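Local atomic coordinates of 5-carboxyvanillate decarboxylase (Sphingomonas paucimobilis, PDB entry 4L6D), a protein that probably decarboxylates 5-carboxyvanillate to vanillate, and holds a manganese ion in the active site of an amidohydrolase-type barrel. Residues F267-G273 with N291-D297; R137-L141 with I331-T335; I129-A133 with A163-L169; M49-L53 with D297-Q301. One frame throughout, in Å; residues are numbered along the deposited sequence.

Contact 1: residues F267-G273 with N291-D297. With MN (manganese (II) ion), chain I; VNL (4-hydroxy-3-methoxybenzoate), chain J.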
loop_
_atom_site.group_PDB
_atom_site.type_symbol
_atom_site.label_atom_id
_atom_site.label_comp_id
_atom_site.label_asym_id
_atom_site.label_seq_id
_atom_site.Cartn_x
_atom_site.Cartn_y
_atom_site.Cartn_z
ATOM N N PHE A 267 -6.956 16.456 0.514
ATOM C CA PHE A 267 -5.877 15.932 1.350
ATOM C C PHE A 267 -4.597 16.735 1.215
ATOM O O PHE A 267 -4.346 17.369 0.189
ATOM C CB PHE A 267 -5.535 14.480 0.984
ATOM C CG PHE A 267 -6.606 13.478 1.320
ATOM C CD1 PHE A 267 -7.790 13.446 0.617
ATOM C CD2 PHE A 267 -6.381 12.521 2.291
ATOM C CE1 PHE A 267 -8.770 12.494 0.911
ATOM C CE2 PHE A 267 -7.346 11.560 2.588
ATOM C CZ PHE A 267 -8.542 11.554 1.899
ATOM N N ALA A 268 -3.785 16.663 2.268
ATOM C CA ALA A 268 -2.377 17.042 2.209
ATOM C C ALA A 268 -1.619 15.936 2.931
ATOM O O ALA A 268 -2.223 15.115 3.640
ATOM C CB ALA A 268 -2.133 18.405 2.886
ATOM N N ILE A 269 -0.306 15.902 2.744
ATOM C CA ILE A 269 0.510 14.827 3.297
ATOM C C ILE A 269 1.676 15.373 4.098
ATOM O O ILE A 269 2.045 16.538 3.959
ATOM C CB ILE A 269 1.042 13.854 2.199
ATOM C CG1 ILE A 269 2.134 14.504 1.340
ATOM C CG2 ILE A 269 -0.098 13.384 1.309
ATOM C CD1 ILE A 269 2.897 13.491 0.492
ATOM N N THR A 270 2.249 14.519 4.942
ATOM C CA THR A 270 3.508 14.847 5.606
ATOM C C THR A 270 4.561 13.797 5.327
ATOM O O THR A 270 4.248 12.689 4.883
ATOM C CB THR A 270 3.385 15.041 7.133
ATOM O OG1 THR A 270 3.546 13.779 7.794
ATOM C CG2 THR A 270 2.046 15.686 7.521
ATOM N N THR A 271 5.808 14.156 5.615
ATOM C CA THR A 271 6.957 13.297 5.345
ATOM C C THR A 271 7.374 12.437 6.536
ATOM O O THR A 271 8.452 11.858 6.503
ATOM C CB THR A 271 8.181 14.140 4.934
ATOM O OG1 THR A 271 8.584 14.954 6.039
ATOM C CG2 THR A 271 7.835 15.056 3.742
ATOM N N SER A 272 6.550 12.368 7.584
ATOM C CA SER A 272 6.924 11.583 8.770
ATOM C C SER A 272 7.384 10.185 8.388
ATOM O O SER A 272 6.708 9.477 7.645
ATOM C CB SER A 272 5.748 11.475 9.739
ATOM O OG SER A 272 4.594 11.019 9.059
ATOM N N GLY A 273 8.548 9.779 8.878
ATOM C CA GLY A 273 9.007 8.419 8.637
ATOM C C GLY A 273 9.387 8.058 7.216
ATOM O O GLY A 273 9.635 6.887 6.935
ATOM N N ASN A 291 0.911 20.918 -0.967
ATOM C CA ASN A 291 0.253 19.787 -0.307
ATOM C C ASN A 291 1.195 18.849 0.452
ATOM O O ASN A 291 0.788 17.770 0.876
ATOM C CB ASN A 291 -0.547 18.971 -1.323
ATOM C CG ASN A 291 -1.959 19.502 -1.525
ATOM O OD1 ASN A 291 -2.420 20.379 -0.796
ATOM N ND2 ASN A 291 -2.666 18.942 -2.498
ATOM N N VAL A 292 2.448 19.260 0.624
ATOM C CA VAL A 292 3.425 18.437 1.327
ATOM C C VAL A 292 4.011 19.185 2.512
ATOM O O VAL A 292 4.528 20.286 2.354
ATOM C CB VAL A 292 4.570 17.994 0.394
ATOM C CG1 VAL A 292 5.502 17.023 1.120
ATOM C CG2 VAL A 292 4.006 17.363 -0.879
ATOM N N MET A 293 3.963 18.561 3.688
ATOM C CA MET A 293 4.496 19.147 4.915
ATOM C C MET A 293 5.565 18.267 5.526
ATOM O O MET A 293 5.535 17.052 5.394
ATOM C CB MET A 293 3.380 19.325 5.936
ATOM C CG MET A 293 2.380 20.384 5.533
ATOM S SD MET A 293 0.975 20.497 6.659
ATOM C CE MET A 293 0.004 19.075 6.174
ATOM N N TRP A 294 6.500 18.893 6.226
ATOM C CA TRP A 294 7.536 18.160 6.932
ATOM C C TRP A 294 7.060 17.691 8.311
ATOM O O TRP A 294 6.219 18.332 8.952
ATOM C CB TRP A 294 8.773 19.059 7.036
ATOM C CG TRP A 294 9.914 18.475 7.805
ATOM C CD1 TRP A 294 10.749 17.475 7.406
ATOM C CD2 TRP A 294 10.341 18.870 9.110
ATOM N NE1 TRP A 294 11.676 17.214 8.395
ATOM C CE2 TRP A 294 11.450 18.070 9.446
ATOM C CE3 TRP A 294 9.897 19.840 10.026
ATOM C CZ2 TRP A 294 12.118 18.201 10.661
ATOM C CZ3 TRP A 294 10.557 19.965 11.230
ATOM C CH2 TRP A 294 11.660 19.151 11.536
ATOM N N ALA A 295 7.606 16.563 8.764
ATOM C CA ALA A 295 7.343 16.056 10.112
ATOM C C ALA A 295 8.530 15.222 10.578
ATOM O O ALA A 295 9.397 14.883 9.772
ATOM C CB ALA A 295 6.062 15.221 10.151
ATOM N N ILE A 296 8.554 14.869 11.865
ATOM C CA ILE A 296 9.621 14.041 12.417
ATOM C C ILE A 296 9.105 12.667 12.833
ATOM O O ILE A 296 9.796 11.661 12.637
ATOM C CB ILE A 296 10.294 14.708 13.632
ATOM C CG1 ILE A 296 10.858 16.082 13.257
ATOM C CG2 ILE A 296 11.379 13.792 14.206
ATOM C CD1 ILE A 296 11.170 16.934 14.469
ATOM N N ASP A 297 7.895 12.628 13.397
ATOM C CA ASP A 297 7.389 11.456 14.119
ATOM C C ASP A 297 8.152 11.223 15.435
ATOM O O ASP A 297 8.368 10.080 15.846
ATOM C CB ASP A 297 7.399 10.183 13.249
ATOM C CG ASP A 297 6.089 9.425 13.305
ATOM O OD1 ASP A 297 5.328 9.616 14.273
ATOM O OD2 ASP A 297 5.825 8.625 12.381
HETATM MN MN MN I . 3.312 9.053 14.452
HETATM C C1 VNL J . 5.517 3.984 16.475
HETATM C CO1 VNL J . 5.979 4.856 15.480
HETATM C CO2 VNL J . 4.315 4.235 17.165
HETATM C CM1 VNL J . 5.245 6.012 15.155
HETATM C CM2 VNL J . 3.566 5.366 16.850
HETATM O OM VNL J . 2.385 5.693 17.465
HETATM C CZ VNL J . 4.049 6.288 15.817
HETATM C CC VNL J . 6.340 2.774 16.834
HETATM C CV VNL J . 1.835 4.834 18.482
HETATM O O1 VNL J . 7.540 2.682 16.460
HETATM O O2 VNL J . 5.822 1.898 17.568
HETATM O O3 VNL J . 3.456 7.520 15.799
HETATM O O HOH W 1 10.612 13.766 7.520
HETATM O O HOH W 2 10.565 11.373 9.956
HETATM O O HOH W 3 3.186 10.739 15.850
#

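Contact 2: residues R137-L141 with I331-T335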
loop_
_atom_site.group_PDB
_atom_site.type_symbol
_atom_site.label_atom_id
_atom_site.label_comp_id
_atom_site.label_asym_id
_atom_site.label_seq_id
_atom_site.Cartn_x
_atom_site.Cartn_y
_atom_site.Cartn_z
ATOM N N ARG A 137 -9.452 26.772 20.749
ATOM C CA ARG A 137 -8.768 27.377 19.610
ATOM C C ARG A 137 -7.509 26.597 19.220
ATOM O O ARG A 137 -6.481 27.172 18.848
ATOM C CB ARG A 137 -8.477 28.860 19.873
ATOM C CG ARG A 137 -9.731 29.732 19.847
ATOM C CD ARG A 137 -9.507 31.075 20.527
ATOM N NE ARG A 137 -9.746 30.982 21.967
ATOM C CZ ARG A 137 -10.883 31.333 22.565
ATOM N NH1 ARG A 137 -11.893 31.817 21.853
ATOM N NH2 ARG A 137 -11.011 31.203 23.880
ATOM N N LEU A 138 -7.605 25.276 19.287
ATOM C CA LEU A 138 -6.503 24.425 18.854
ATOM C C LEU A 138 -6.322 24.451 17.337
ATOM O O LEU A 138 -7.160 24.981 16.600
ATOM C CB LEU A 138 -6.652 22.998 19.394
ATOM C CG LEU A 138 -6.304 22.889 20.882
ATOM C CD1 LEU A 138 -6.800 21.567 21.431
ATOM C CD2 LEU A 138 -4.809 23.024 21.083
ATOM N N ASN A 139 -5.214 23.887 16.877
ATOM C CA ASN A 139 -4.754 24.086 15.506
ATOM C C ASN A 139 -5.354 23.130 14.487
ATOM O O ASN A 139 -5.290 23.366 13.278
ATOM C CB ASN A 139 -3.228 23.981 15.487
ATOM C CG ASN A 139 -2.575 25.030 16.347
ATOM O OD1 ASN A 139 -2.402 24.840 17.553
ATOM N ND2 ASN A 139 -2.231 26.160 15.740
ATOM N N GLY A 140 -5.952 22.055 14.981
ATOM C CA GLY A 140 -6.531 21.061 14.102
ATOM C C GLY A 140 -6.974 19.885 14.931
ATOM O O GLY A 140 -7.098 20.000 16.150
ATOM N N LEU A 141 -7.189 18.756 14.270
ATOM C CA LEU A 141 -7.654 17.537 14.932
ATOM C C LEU A 141 -6.794 16.348 14.547
ATOM O O LEU A 141 -6.156 16.345 13.494
ATOM C CB LEU A 141 -9.102 17.251 14.537
ATOM C CG LEU A 141 -10.136 18.292 14.949
ATOM C CD1 LEU A 141 -11.421 18.103 14.137
ATOM C CD2 LEU A 141 -10.432 18.258 16.441
ATOM N N ILE A 331 -2.313 25.359 6.867
ATOM C CA ILE A 331 -3.259 24.272 7.112
ATOM C C ILE A 331 -3.653 24.159 8.580
ATOM O O ILE A 331 -4.806 23.848 8.901
ATOM C CB ILE A 331 -2.695 22.937 6.584
ATOM C CG1 ILE A 331 -2.648 22.978 5.053
ATOM C CG2 ILE A 331 -3.503 21.731 7.102
ATOM C CD1 ILE A 331 -1.865 21.845 4.429
ATOM N N PHE A 332 -2.698 24.430 9.466
ATOM C CA PHE A 332 -2.921 24.276 10.905
ATOM C C PHE A 332 -2.973 25.588 11.693
ATOM O O PHE A 332 -2.736 25.601 12.907
ATOM C CB PHE A 332 -1.875 23.331 11.492
ATOM C CG PHE A 332 -1.991 21.914 10.995
ATOM C CD1 PHE A 332 -3.111 21.148 11.283
ATOM C CD2 PHE A 332 -0.976 21.350 10.230
ATOM C CE1 PHE A 332 -3.210 19.837 10.824
ATOM C CE2 PHE A 332 -1.066 20.045 9.771
ATOM C CZ PHE A 332 -2.186 19.281 10.076
ATOM N N ARG A 333 -3.268 26.691 11.012
ATOM C CA ARG A 333 -3.615 27.941 11.697
ATOM C C ARG A 333 -2.511 28.416 12.637
ATOM O O ARG A 333 -2.778 28.799 13.777
ATOM C CB ARG A 333 -4.909 27.763 12.510
ATOM C CG ARG A 333 -6.122 27.330 11.702
ATOM C CD ARG A 333 -7.380 27.257 12.577
ATOM N NE ARG A 333 -8.564 26.923 11.788
ATOM C CZ ARG A 333 -9.811 26.955 12.249
ATOM N NH1 ARG A 333 -10.056 27.312 13.506
ATOM N NH2 ARG A 333 -10.819 26.636 11.449
ATOM N N ILE A 334 -1.270 28.392 12.163
ATOM C CA ILE A 334 -0.138 28.842 12.967
ATOM C C ILE A 334 0.332 30.193 12.454
ATOM O O ILE A 334 0.509 30.379 11.251
ATOM C CB ILE A 334 1.038 27.837 12.903
ATOM C CG1 ILE A 334 0.605 26.475 13.457
ATOM C CG2 ILE A 334 2.232 28.372 13.669
ATOM C CD1 ILE A 334 1.621 25.363 13.196
ATOM N N THR A 335 0.516 31.139 13.365
ATOM C CA THR A 335 1.079 32.432 13.009
ATOM C C THR A 335 2.598 32.329 12.980
ATOM O O THR A 335 3.258 32.681 11.994
ATOM C CB THR A 335 0.680 33.496 14.030
ATOM O OG1 THR A 335 -0.746 33.620 14.044
ATOM C CG2 THR A 335 1.300 34.835 13.667
ATOM O OXT THR A 335 3.190 31.870 13.954
HETATM O O HOH W 4 -9.035 27.000 16.198
HETATM O O HOH W 5 -6.612 23.095 10.873
#

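Contact 3: residues I129-A133 with A163-L169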
loop_
_atom_site.group_PDB
_atom_site.type_symbol
_atom_site.label_atom_id
_atom_site.label_comp_id
_atom_site.label_asym_id
_atom_site.label_seq_id
_atom_site.Cartn_x
_atom_site.Cartn_y
_atom_site.Cartn_z
ATOM N N ILE A 129 -15.496 18.494 19.137
ATOM C CA ILE A 129 -14.830 19.080 17.975
ATOM C C ILE A 129 -15.117 20.580 17.908
ATOM O O ILE A 129 -14.197 21.376 17.710
ATOM C CB ILE A 129 -15.235 18.340 16.688
ATOM C CG1 ILE A 129 -14.554 16.975 16.673
ATOM C CG2 ILE A 129 -14.872 19.147 15.436
ATOM C CD1 ILE A 129 -15.204 15.955 15.766
ATOM N N GLU A 130 -16.373 20.965 18.114
ATOM C CA GLU A 130 -16.724 22.379 18.129
ATOM C C GLU A 130 -15.991 23.110 19.250
ATOM O O GLU A 130 -15.492 24.215 19.044
ATOM C CB GLU A 130 -18.235 22.568 18.265
ATOM C CG GLU A 130 -18.647 24.026 18.426
ATOM C CD GLU A 130 -20.147 24.222 18.423
ATOM O OE1 GLU A 130 -20.587 25.349 18.722
ATOM O OE2 GLU A 130 -20.885 23.260 18.118
ATOM N N ARG A 131 -15.904 22.492 20.426
ATOM C CA ARG A 131 -15.206 23.119 21.550
ATOM C C ARG A 131 -13.710 23.295 21.256
ATOM O O ARG A 131 -13.128 24.332 21.584
ATOM C CB ARG A 131 -15.421 22.312 22.843
ATOM C CG ARG A 131 -14.934 23.015 24.105
ATOM C CD ARG A 131 -15.137 22.160 25.361
ATOM N NE ARG A 131 -14.158 21.082 25.440
ATOM C CZ ARG A 131 -13.035 21.139 26.149
ATOM N NH1 ARG A 131 -12.207 20.103 26.149
ATOM N NH2 ARG A 131 -12.740 22.215 26.868
ATOM N N VAL A 132 -13.102 22.283 20.644
ATOM C CA VAL A 132 -11.694 22.341 20.261
ATOM C C VAL A 132 -11.435 23.525 19.330
ATOM O O VAL A 132 -10.468 24.271 19.509
ATOM C CB VAL A 132 -11.259 21.006 19.591
ATOM C CG1 VAL A 132 -9.934 21.150 18.864
ATOM C CG2 VAL A 132 -11.190 19.891 20.636
ATOM N N ALA A 133 -12.331 23.711 18.365
ATOM C CA ALA A 133 -12.187 24.759 17.366
ATOM C C ALA A 133 -12.435 26.154 17.928
ATOM O O ALA A 133 -11.643 27.064 17.685
ATOM C CB ALA A 133 -13.118 24.490 16.180
ATOM N N ALA A 163 -19.279 17.875 11.732
ATOM C CA ALA A 163 -18.723 18.838 12.674
ATOM C C ALA A 163 -17.310 19.257 12.287
ATOM O O ALA A 163 -16.957 20.427 12.431
ATOM C CB ALA A 163 -18.756 18.278 14.102
ATOM N N ILE A 164 -16.497 18.314 11.801
ATOM C CA ILE A 164 -15.142 18.649 11.380
ATOM C C ILE A 164 -15.198 19.629 10.214
ATOM O O ILE A 164 -14.544 20.680 10.243
ATOM C CB ILE A 164 -14.317 17.404 11.013
ATOM C CG1 ILE A 164 -14.095 16.534 12.255
ATOM C CG2 ILE A 164 -12.979 17.827 10.393
ATOM C CD1 ILE A 164 -13.296 15.272 11.972
ATOM N N GLU A 165 -15.998 19.308 9.196
ATOM C CA GLU A 165 -16.150 20.224 8.071
ATOM C C GLU A 165 -16.560 21.624 8.514
ATOM O O GLU A 165 -15.964 22.614 8.086
ATOM C CB GLU A 165 -17.160 19.699 7.057
ATOM C CG GLU A 165 -17.144 20.513 5.788
ATOM C CD GLU A 165 -18.271 20.168 4.848
ATOM O OE1 GLU A 165 -19.370 19.823 5.325
ATOM O OE2 GLU A 165 -18.048 20.259 3.624
ATOM N N ALA A 166 -17.565 21.708 9.378
ATOM C CA ALA A 166 -18.080 22.999 9.812
ATOM C C ALA A 166 -17.050 23.778 10.632
ATOM O O ALA A 166 -17.048 25.011 10.623
ATOM C CB ALA A 166 -19.361 22.808 10.616
ATOM N N SER A 167 -16.187 23.060 11.348
ATOM C CA SER A 167 -15.204 23.707 12.216
ATOM C C SER A 167 -14.095 24.385 11.435
ATOM O O SER A 167 -13.464 25.311 11.934
ATOM C CB SER A 167 -14.571 22.698 13.178
ATOM O OG SER A 167 -13.657 21.845 12.494
ATOM N N GLY A 168 -13.822 23.889 10.230
ATOM C CA GLY A 168 -12.704 24.375 9.441
ATOM C C GLY A 168 -11.359 23.763 9.829
ATOM O O GLY A 168 -10.336 24.067 9.211
ATOM N N LEU A 169 -11.353 22.903 10.842
ATOM C CA LEU A 169 -10.115 22.233 11.272
ATOM C C LEU A 169 -9.736 21.079 10.357
ATOM O O LEU A 169 -10.580 20.248 9.995
ATOM C CB LEU A 169 -10.261 21.693 12.698
ATOM C CG LEU A 169 -10.481 22.735 13.802
ATOM C CD1 LEU A 169 -10.582 22.039 15.139
ATOM C CD2 LEU A 169 -9.352 23.765 13.810
#

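Contact 4: residues M49-L53 with D297-Q301. With MN (manganese (II) ion), chain I; VNL (4-hydroxy-3-methoxybenzoate), chain J.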
loop_
_atom_site.group_PDB
_atom_site.type_symbol
_atom_site.label_atom_id
_atom_site.label_comp_id
_atom_site.label_asym_id
_atom_site.label_seq_id
_atom_site.Cartn_x
_atom_site.Cartn_y
_atom_site.Cartn_z
ATOM N N MET A 49 9.510 4.845 26.804
ATOM C CA MET A 49 8.636 5.576 25.896
ATOM C C MET A 49 7.593 6.476 26.570
ATOM O O MET A 49 7.345 7.580 26.095
ATOM C CB MET A 49 7.992 4.623 24.890
ATOM C CG MET A 49 7.266 5.327 23.763
ATOM S SD MET A 49 8.330 6.394 22.761
ATOM C CE MET A 49 9.137 5.211 21.689
ATOM N N ILE A 50 6.965 6.025 27.653
ATOM C CA ILE A 50 6.000 6.890 28.344
ATOM C C ILE A 50 6.628 8.224 28.742
ATOM O O ILE A 50 6.042 9.281 28.523
ATOM C CB ILE A 50 5.365 6.204 29.570
ATOM C CG1 ILE A 50 4.364 5.145 29.111
ATOM C CG2 ILE A 50 4.680 7.234 30.480
ATOM C CD1 ILE A 50 3.889 4.236 30.200
ATOM N N GLY A 51 7.830 8.171 29.303
ATOM C CA GLY A 51 8.518 9.384 29.709
ATOM C C GLY A 51 8.808 10.304 28.534
ATOM O O GLY A 51 8.614 11.520 28.630
ATOM N N ARG A 52 9.266 9.733 27.424
ATOM C CA ARG A 52 9.602 10.534 26.252
ATOM C C ARG A 52 8.374 11.153 25.586
ATOM O O ARG A 52 8.425 12.286 25.107
ATOM C CB ARG A 52 10.452 9.712 25.279
ATOM C CG ARG A 52 11.712 9.177 25.981
ATOM C CD ARG A 52 12.719 8.559 25.043
ATOM N NE ARG A 52 13.164 9.531 24.057
ATOM C CZ ARG A 52 12.929 9.409 22.760
ATOM N NH1 ARG A 52 12.283 8.342 22.311
ATOM N NH2 ARG A 52 13.345 10.342 21.917
ATOM N N LEU A 53 7.271 10.414 25.579
ATOM C CA LEU A 53 6.003 10.930 25.071
ATOM C C LEU A 53 5.454 12.040 25.962
ATOM O O LEU A 53 4.893 13.031 25.472
ATOM C CB LEU A 53 4.977 9.796 25.012
ATOM C CG LEU A 53 5.179 8.784 23.879
ATOM C CD1 LEU A 53 4.388 7.507 24.162
ATOM C CD2 LEU A 53 4.719 9.386 22.558
ATOM N N ASP A 297 7.895 12.628 13.397
ATOM C CA ASP A 297 7.389 11.456 14.119
ATOM C C ASP A 297 8.152 11.223 15.435
ATOM O O ASP A 297 8.368 10.080 15.846
ATOM C CB ASP A 297 7.399 10.183 13.249
ATOM C CG ASP A 297 6.089 9.425 13.305
ATOM O OD1 ASP A 297 5.328 9.616 14.273
ATOM O OD2 ASP A 297 5.825 8.625 12.381
ATOM N N TYR A 298 8.550 12.309 16.096
ATOM C CA TYR A 298 9.152 12.240 17.424
ATOM C C TYR A 298 8.052 11.838 18.429
ATOM O O TYR A 298 6.908 12.243 18.263
ATOM C CB TYR A 298 9.732 13.615 17.772
ATOM C CG TYR A 298 10.419 13.658 19.112
ATOM C CD1 TYR A 298 11.764 13.343 19.228
ATOM C CD2 TYR A 298 9.716 13.993 20.271
ATOM C CE1 TYR A 298 12.398 13.369 20.451
ATOM C CE2 TYR A 298 10.341 14.019 21.497
ATOM C CZ TYR A 298 11.688 13.713 21.582
ATOM O OH TYR A 298 12.335 13.724 22.796
ATOM N N PRO A 299 8.378 11.045 19.472
ATOM C CA PRO A 299 9.681 10.498 19.871
ATOM C C PRO A 299 9.978 9.128 19.287
ATOM O O PRO A 299 10.957 8.483 19.684
ATOM C CB PRO A 299 9.539 10.392 21.389
ATOM C CG PRO A 299 8.106 10.020 21.582
ATOM C CD PRO A 299 7.354 10.808 20.510
ATOM N N TYR A 300 9.148 8.684 18.356
ATOM C CA TYR A 300 9.348 7.378 17.741
ATOM C C TYR A 300 10.515 7.376 16.752
ATOM O O TYR A 300 11.077 6.322 16.444
ATOM C CB TYR A 300 8.046 6.913 17.091
ATOM C CG TYR A 300 6.907 6.773 18.096
ATOM C CD1 TYR A 300 6.860 5.694 18.979
ATOM C CD2 TYR A 300 5.899 7.730 18.182
ATOM C CE1 TYR A 300 5.830 5.563 19.914
ATOM C CE2 TYR A 300 4.862 7.606 19.113
ATOM C CZ TYR A 300 4.833 6.523 19.971
ATOM O OH TYR A 300 3.816 6.386 20.891
ATOM N N GLN A 301 10.863 8.560 16.249
ATOM C CA GLN A 301 12.053 8.760 15.426
ATOM C C GLN A 301 12.823 9.968 15.945
ATOM O O GLN A 301 12.240 10.854 16.572
ATOM C CB GLN A 301 11.679 8.968 13.963
ATOM C CG GLN A 301 11.007 7.750 13.376
ATOM C CD GLN A 301 11.107 7.671 11.866
ATOM O OE1 GLN A 301 10.321 6.984 11.240
ATOM N NE2 GLN A 301 12.109 8.326 11.288
HETATM MN MN MN I . 3.312 9.053 14.452
HETATM C C1 VNL J . 5.517 3.984 16.475
HETATM C CO1 VNL J . 5.979 4.856 15.480
HETATM C CO2 VNL J . 4.315 4.235 17.165
HETATM C CM1 VNL J . 5.245 6.012 15.155
HETATM C CM2 VNL J . 3.566 5.366 16.850
HETATM O OM VNL J . 2.385 5.693 17.465
HETATM C CZ VNL J . 4.049 6.288 15.817
HETATM C CC VNL J . 6.340 2.774 16.834
HETATM C CV VNL J . 1.835 4.834 18.482
HETATM O O1 VNL J . 7.540 2.682 16.460
HETATM O O2 VNL J . 5.822 1.898 17.568
HETATM O O3 VNL J . 3.456 7.520 15.799
HETATM O O HOH W 6 10.709 13.816 24.892
HETATM O O HOH W 7 13.628 9.963 19.148
HETATM O O HOH W 3 3.186 10.739 15.850
#

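Contact 1: residues F267-G273 with N291-D297
Beside the manganese site, the last two strands of the barrel, 267-270 and 292-293, pair in parallel with Ile269 beside Val292 and Thr270 beside Met293, and the loop after the second brings in Asp297. Ile269 N bonds Asn291 O at 2.9 Å, Met293 N returns a bond to Ile269 O at 2.8 Å, and Thr271 N reaches Met293 O at 2.9 Å, this last one bent to 133°. On one face Ile269 CG1 and Val292 CG2 run alongside each other, against helix 277-287. The three elements form a beta-alpha-beta unit of the TIM barrel. On the other face of the strand pair lie Thr270 and Met293; there the methyl CE of Met293 folds back to Ala268 CB, 4.0 Å away. Beyond the paired residues Thr271 takes over. Its OG1, set between backbone N and carbonyl carbon (chi1 65°), accepts a weak bond of 3.3 Å from Ala295 N and shares a water with Ala295 O, to which the water donates, while its CG2 turns to Val292 CG1. A valine here would probably leave Ala295 N without that acceptor and the water without one of its partners. Next, Ala295 CB fits against Ser272 CB at 3.8 Å, and a second water links Gly273 N to Ile296 O. Ser272 OG bonds Glu8, a metal ligand, and thus acts in the second shell. Asp297 OD1 binds manganese at 2.1 Å, beside Glu8, His174 and the phenolic O3 of the bound vanillate, while its OD2 is held by His227.

Contact 2: residues R137-L141 with I331-T335
At the start of barrel strand 140-144, the turn holding Asn139 meets the C-terminal tail that leaves helix 317-331 at Phe332. One side-chain amide does most of the joining. Asn139 ND2 donates to Phe332 O over 2.9 Å (N-H...O 154°); the acceptor lies in the plane of the amide, and the donor stands almost in line with the carbonyl. With CG beside the backbone N (chi1 -61°), the amide reaches across to the tail, while OD1 takes Gly113 N of the neighbouring strand 111-115. A leucine in its place would probably leave both Phe332 O and Gly113 N without these mates. The backbone of Asn139 also takes part: its O lies in the plane of the Phe332 ring at the edge, 3.7 Å from CD1, and 3.5 Å from Phe332 CA in a CH...O contact. A water donates to both Asn139 O and Ile331 O, and Ile331 CG2 covers one face of the ring. Gly140 passes the ring edge, where a CB would come about 3.0 Å from Phe332 CD1. Farther out, Ile334 CG1 rests 3.7 Å from Asn139 ND2. A bound manganese ion lies about 4 Å from the nearest atom of the Asn139 side chain. Donor and acceptor ends of one buried amide serve two different chain segments, which should hold its rotation, and the tail is tied to the start of the strand by a direct amide bond and a water bridge.

Contact 3: residues I129-A133 with A163-L169
Ile129 of helix 122-134 makes the broadest contact between this segment and residues 163-169, which end the neighbouring helix 158-167. Its two branches divide the work: CG2 lies over the turn at Ala163, 4.2 Å from Ala163 CB, while CD1, at the end of the other branch, meets Ile164 CG1 at 3.7 Å. The two isoleucines thus run obliquely past each other, and CG2 also faces Ser167 OG. Three residues on, Val132 uses its CG1, which stands anti to the backbone N (chi1 165°), to touch Leu169 CD1 at 3.9 Å, again at a slant. Ala133 follows with the closest backbone approach, its CA nearest that of Ser167. Its small CB sits between Ser167 CB, 3.8 Å away, and Leu169 CD1, 3.7 Å away, so that one methyl is shared by the last helical turn and by Leu169, two residues past Ser167. Ser167 itself closes the second helix: OG donates to Ile164 O at 2.7 Å, and it accepts from Leu169 N at 3.0 Å, which makes an ST turn that carries the chain past Gly168, whose phi is positive, and sets Leu169 back toward Ala133. No hydrogen bond crosses between the segments; the join is apolar, and Leu141 of strand 140-144 lies beneath it, touching Ile129, Val132, Ile164 and Leu169. The axes of these short helical segments run nearly in the same direction, 9.5 Å apart and crossing at -19°, as expected of two successive outer helices packed around the parallel strands of a TIM barrel.

Contact 4: residues M49-L53 with D297-Q301
Pro299, following a cis peptide bond, forms the bump of this contact, and helix 49-54 supplies the hollow with Met49, Arg52 and Leu53. The proline CG enters between Leu53 CD2, 3.6 Å away, and Met49 SD, 3.8 Å away. Pro299 CB lies over one face of the Arg52 guanidinium, while NH1 bends round to donate to Pro299 O at 2.9 Å, the acceptor 18° out of the guanidinium plane. The same CB also lies over the ring of Tyr298, against which Arg52 NH2 comes obliquely. A water fills the angle between Arg52 NH2, Pro299 O and, weakly, Gln301 O; another joins Arg52 O to Tyr298 OH. Glu59 pairs with Arg52 NE. Next to the proline, Tyr300 offers a second surface to the helix. Met49, bent at its second and third torsions (chi2 60°), curls its CE to Tyr300 CD1 at 3.6 Å, an oblique Met-aromatic contact, SD 4.5 Å from the ring centroid. Leu53 places both methyls near Tyr300 OH, CD1 at 3.5 Å, and that hydroxyl is bonded to Thr77. The vanillate lies almost parallel over one face of the ring, VNL CM2 3.4 Å above it. With helix side chains on the side away from the ligand, Tyr300 forms a wall of the vanillate pocket, set in the loop that follows the last barrel strand, where amidohydrolases carry a metal-binding aspartate.

In the fold
Contacts 1 and 4 meet at the active site: they share Asp297, its manganese, a metal-bound water and the vanillate, and Gly273 CA lies 3.2 Å from Gln301 OE1. Contact 1 thus delivers the aspartate from the strands, whereas contact 4 shapes the pocket beyond it. Contact 2 reaches the same sheet 15 Å from contact 1 (centres), and the two touch where Met293 SD meets Phe332 CE2 at 3.7 Å. Contact 3, 11 Å from contact 2 between centres, lies on the outside of the barrel; Arg333 NH2 probably bonds Ser167 O at 3.0 Å, so the tail also touches the end of helix 158-167. Contacts 3 and 4 stand about 28 Å apart, centre to centre.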